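Local atomic coordinates of kelch-like protein 7 (Homo sapiens, PDB entry 3II7), a protein that acts as the substrate-specific adapter of a cullin-3 E3 ubiquitin ligase complex that ubiquitinates proteins for degradation. Residues R47-V52 with S288-V293. Numbering follows the deposited sequence.
Sequences RDAACV and SCLICV. With EDO (1,2-ethanediol), chain H; EDO (1,2-ethanediol), chain N.
Leu290 and Cys51 carry the apolar part of this contact, each pointing at the other segment from neighbouring strands. Leu290 CB lies 3.9 Å from Cys51 SG, and its two methyl groups then part company. CG stands beside the backbone N of Leu290 and anti to its carbonyl carbon (chi1 -57°). Chi2 (174°) sets CD1 anti to CA, within 4.1 Å of Cys51 CB and 4.3 Å of Ala49 CB. CD2 rests instead against the backbone, 3.5 Å from Ala49 O. Further along, the sulphur of Cys51 packs on Cys292, with SG 3.7 Å from CB and 3.9 Å from SG of that residue; at this separation the two cysteines are not joined by a disulphide. An alanine in place of Leu290 would probably open a gap beside Ala49 and leave Cys51 CB with less packing, though its CB would still meet the sulphur.

The one close polar approach across the segments is Cys51 SG to Ile291 O, at 3.3 Å. The strand axes run nearly parallel, 14° apart, but the backbones share no hydrogen bonds; each strand bonds within its own sheet, Ala50 to Leu61 and Leu290 to Phe18. A 1,2-ethanediol, probably from the crystallisation liquor, accepts a hydrogen bond from Ala49 N at its O1, but C1 crowds Leu290 CD2 and C2 crowds Ser288 O, so its placement is doubtful.

Strands 50-54 and 290-295 are the inner edges of adjacent blades in the six-bladed kelch propeller. The latter, from the last repeat, completes the sheet begun by strand 13-18 and so closes the ring. Between these segments the blades meet through side-chain packing, not backbone bonds, so the match probably depends on how well sulphur and leucine methyls fit.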
ATOM      1  N   ARG A  47     -12.057   0.382   8.227  1.00  7.10           N
ATOM      2  CA  ARG A  47     -11.765   1.718   7.691  1.00  8.98           C
ATOM      3  C   ARG A  47     -10.282   2.038   7.841  1.00  6.61           C
ATOM      4  O   ARG A  47      -9.765   1.978   8.933  1.00  7.04           O
ATOM      5  CB  ARG A  47     -12.562   2.781   8.456  1.00  9.91           C
ATOM      6  CG  ARG A  47     -12.315   4.212   7.991  1.00 13.87           C
ATOM      7  CD  ARG A  47     -12.908   5.257   8.960  1.00 15.47           C
ATOM      8  NE  ARG A  47     -14.346   5.080   9.112  1.00 20.52           N
ATOM      9  CZ  ARG A  47     -14.950   4.494  10.158  1.00 31.47           C
ATOM     10  NH1 ARG A  47     -14.253   4.022  11.194  1.00 20.58           N
ATOM     11  NH2 ARG A  47     -16.274   4.386  10.171  1.00 29.27           N
ATOM     12  N   ASP A  48      -9.632   2.412   6.733  1.00  7.17           N
ATOM     13  CA  ASP A  48      -8.281   2.950   6.750  1.00  7.19           C
ATOM     14  C   ASP A  48      -7.253   2.031   7.443  1.00  6.55           C
ATOM     15  O   ASP A  48      -6.470   2.472   8.270  1.00  7.05           O
ATOM     16  CB  ASP A  48      -8.298   4.350   7.367  1.00  7.17           C
ATOM     17  CG  ASP A  48      -9.088   5.355   6.501  1.00  8.06           C
ATOM     18  OD1 ASP A  48      -9.076   5.199   5.251  1.00 14.35           O
ATOM     19  OD2 ASP A  48      -9.701   6.255   7.075  1.00 18.14           O
ATOM     20  N   ALA A  49      -7.303   0.749   7.111  1.00  5.53           N
ATOM     21  CA  ALA A  49      -6.291  -0.233   7.591  1.00  4.61           C
ATOM     22  C   ALA A  49      -5.161  -0.395   6.568  1.00  3.57           C
ATOM     23  O   ALA A  49      -5.038   0.395   5.606  1.00  6.14           O
ATOM     24  CB  ALA A  49      -6.971  -1.586   7.888  1.00  6.27           C
ATOM     25  N   ALA A  50      -4.303  -1.379   6.813  1.00  4.79           N
ATOM     26  CA  ALA A  50      -3.196  -1.719   5.925  1.00  5.93           C
ATOM     27  C   ALA A  50      -3.057  -3.217   5.842  1.00  6.22           C
ATOM     28  O   ALA A  50      -3.527  -3.934   6.717  1.00  5.86           O
ATOM     29  CB  ALA A  50      -1.886  -1.104   6.426  1.00  8.77           C
ATOM     30  N   CYS A  51      -2.414  -3.694   4.772  1.00  8.11           N
ATOM     31  CA  CYS A  51      -2.155  -5.126   4.656  1.00  7.29           C
ATOM     32  C   CYS A  51      -0.744  -5.379   4.166  1.00  7.63           C
ATOM     33  O   CYS A  51      -0.098  -4.470   3.638  1.00  8.25           O
ATOM     34  CB  CYS A  51      -3.169  -5.809   3.773  1.00 10.47           C
ATOM     35  SG  CYS A  51      -2.884  -5.621   2.051  1.00 10.10           S
ATOM     36  N   VAL A  52      -0.243  -6.580   4.400  1.00  6.39           N
ATOM     37  CA  VAL A  52       1.097  -6.929   3.982  0.50  6.07           C
ATOM     38  C   VAL A  52       1.169  -8.444   3.850  1.00  7.12           C
ATOM     39  O   VAL A  52       0.511  -9.159   4.593  1.00  9.00           O
ATOM     40  CB  VAL A  52       2.169  -6.378   5.009  0.50  7.95           C
ATOM     41  CG1 VAL A  52       1.720  -6.666   6.459  0.50  4.70           C
ATOM     42  CG2 VAL A  52       3.555  -6.943   4.746  0.50 14.18           C
ATOM     43  N   SER A 288     -11.951   1.375  -1.491  1.00  5.90           N
ATOM     44  CA  SER A 288     -11.159   1.455  -0.264  1.00  8.73           C
ATOM     45  C   SER A 288     -10.608   0.101   0.203  1.00  8.79           C
ATOM     46  O   SER A 288     -10.340  -0.095   1.380  1.00 12.66           O
ATOM     47  CB  SER A 288     -12.002   2.078   0.829  1.00  8.93           C
ATOM     48  OG  SER A 288     -13.147   1.290   1.074  1.00 19.51           O
ATOM     49  N   CYS A 289     -10.431  -0.820  -0.723  1.00  7.40           N
ATOM     50  CA  CYS A 289      -9.942  -2.133  -0.411  1.00  6.00           C
ATOM     51  C   CYS A 289      -8.472  -2.081  -0.015  1.00  7.02           C
ATOM     52  O   CYS A 289      -7.765  -1.107  -0.275  1.00 10.32           O
ATOM     53  CB  CYS A 289     -10.087  -3.049  -1.631  1.00  7.31           C
ATOM     54  SG  CYS A 289      -9.161  -2.531  -3.080  1.00 12.22           S
ATOM     55  N   LEU A 290      -8.037  -3.142   0.639  1.00  3.46           N
ATOM     56  CA  LEU A 290      -6.635  -3.429   0.856  1.00  4.44           C
ATOM     57  C   LEU A 290      -6.127  -4.261  -0.313  1.00  5.27           C
ATOM     58  O   LEU A 290      -6.876  -5.064  -0.902  1.00  4.61           O
ATOM     59  CB  LEU A 290      -6.463  -4.166   2.193  1.00  3.68           C
ATOM     60  CG  LEU A 290      -7.026  -3.415   3.388  1.00  7.44           C
ATOM     61  CD1 LEU A 290      -6.934  -4.314   4.614  1.00  8.27           C
ATOM     62  CD2 LEU A 290      -6.242  -2.122   3.566  1.00 11.74           C
ATOM     63  N   ILE A 291      -4.873  -4.034  -0.683  1.00  3.41           N
ATOM     64  CA  ILE A 291      -4.274  -4.728  -1.832  1.00  4.29           C
ATOM     65  C   ILE A 291      -2.832  -5.151  -1.523  1.00  5.41           C
ATOM     66  O   ILE A 291      -2.068  -4.403  -0.870  1.00  5.82           O
ATOM     67  CB  ILE A 291      -4.307  -3.793  -3.091  1.00  6.00           C
ATOM     68  CG1 ILE A 291      -3.803  -4.558  -4.341  1.00  6.97           C
ATOM     69  CG2 ILE A 291      -3.560  -2.470  -2.826  1.00  7.81           C
ATOM     70  CD1 ILE A 291      -4.057  -3.795  -5.681  1.00  8.30           C
ATOM     71  N   CYS A 292      -2.459  -6.357  -1.961  1.00  6.48           N
ATOM     72  CA  CYS A 292      -1.087  -6.808  -1.847  1.00  4.85           C
ATOM     73  C   CYS A 292      -0.825  -7.906  -2.863  1.00  6.42           C
ATOM     74  O   CYS A 292      -1.764  -8.513  -3.401  1.00  5.68           O
ATOM     75  CB  CYS A 292      -0.750  -7.290  -0.422  1.00  7.63           C
ATOM     76  SG  CYS A 292      -1.629  -8.738   0.108  1.00  9.66           S
ATOM     77  N   VAL A 293       0.445  -8.134  -3.150  1.00  4.88           N
ATOM     78  CA  VAL A 293       0.847  -9.227  -4.013  1.00  3.74           C
ATOM     79  C   VAL A 293       1.093 -10.454  -3.146  1.00  3.01           C
ATOM     80  O   VAL A 293       1.796 -10.366  -2.107  1.00  3.74           O
ATOM     81  CB  VAL A 293       2.112  -8.893  -4.810  1.00  6.52           C
ATOM     82  CG1 VAL A 293       2.581 -10.125  -5.664  1.00  7.35           C
ATOM     83  CG2 VAL A 293       1.864  -7.672  -5.649  1.00  5.37           C
TER
HETATM   84  C1  EDO H 957      -8.424  -0.141   4.058  1.00 38.68           C
HETATM   85  O1  EDO H 957      -9.149  -0.266   5.277  1.00 20.51           O
HETATM   86  C2  EDO H 957      -8.681   1.172   3.354  1.00 24.91           C
HETATM   87  O2  EDO H 957      -7.664   1.351   2.359  1.00 42.30           O
HETATM   88  C1  EDO N 963     -16.704   2.431  -1.913  1.00 43.80           C
HETATM   89  O1  EDO N 963     -16.097   2.123  -3.164  1.00 40.97           O
HETATM   90  C2  EDO N 963     -16.329   1.358  -0.932  1.00 38.09           C
HETATM   91  O2  EDO N 963     -14.912   1.391  -0.773  1.00 31.93           O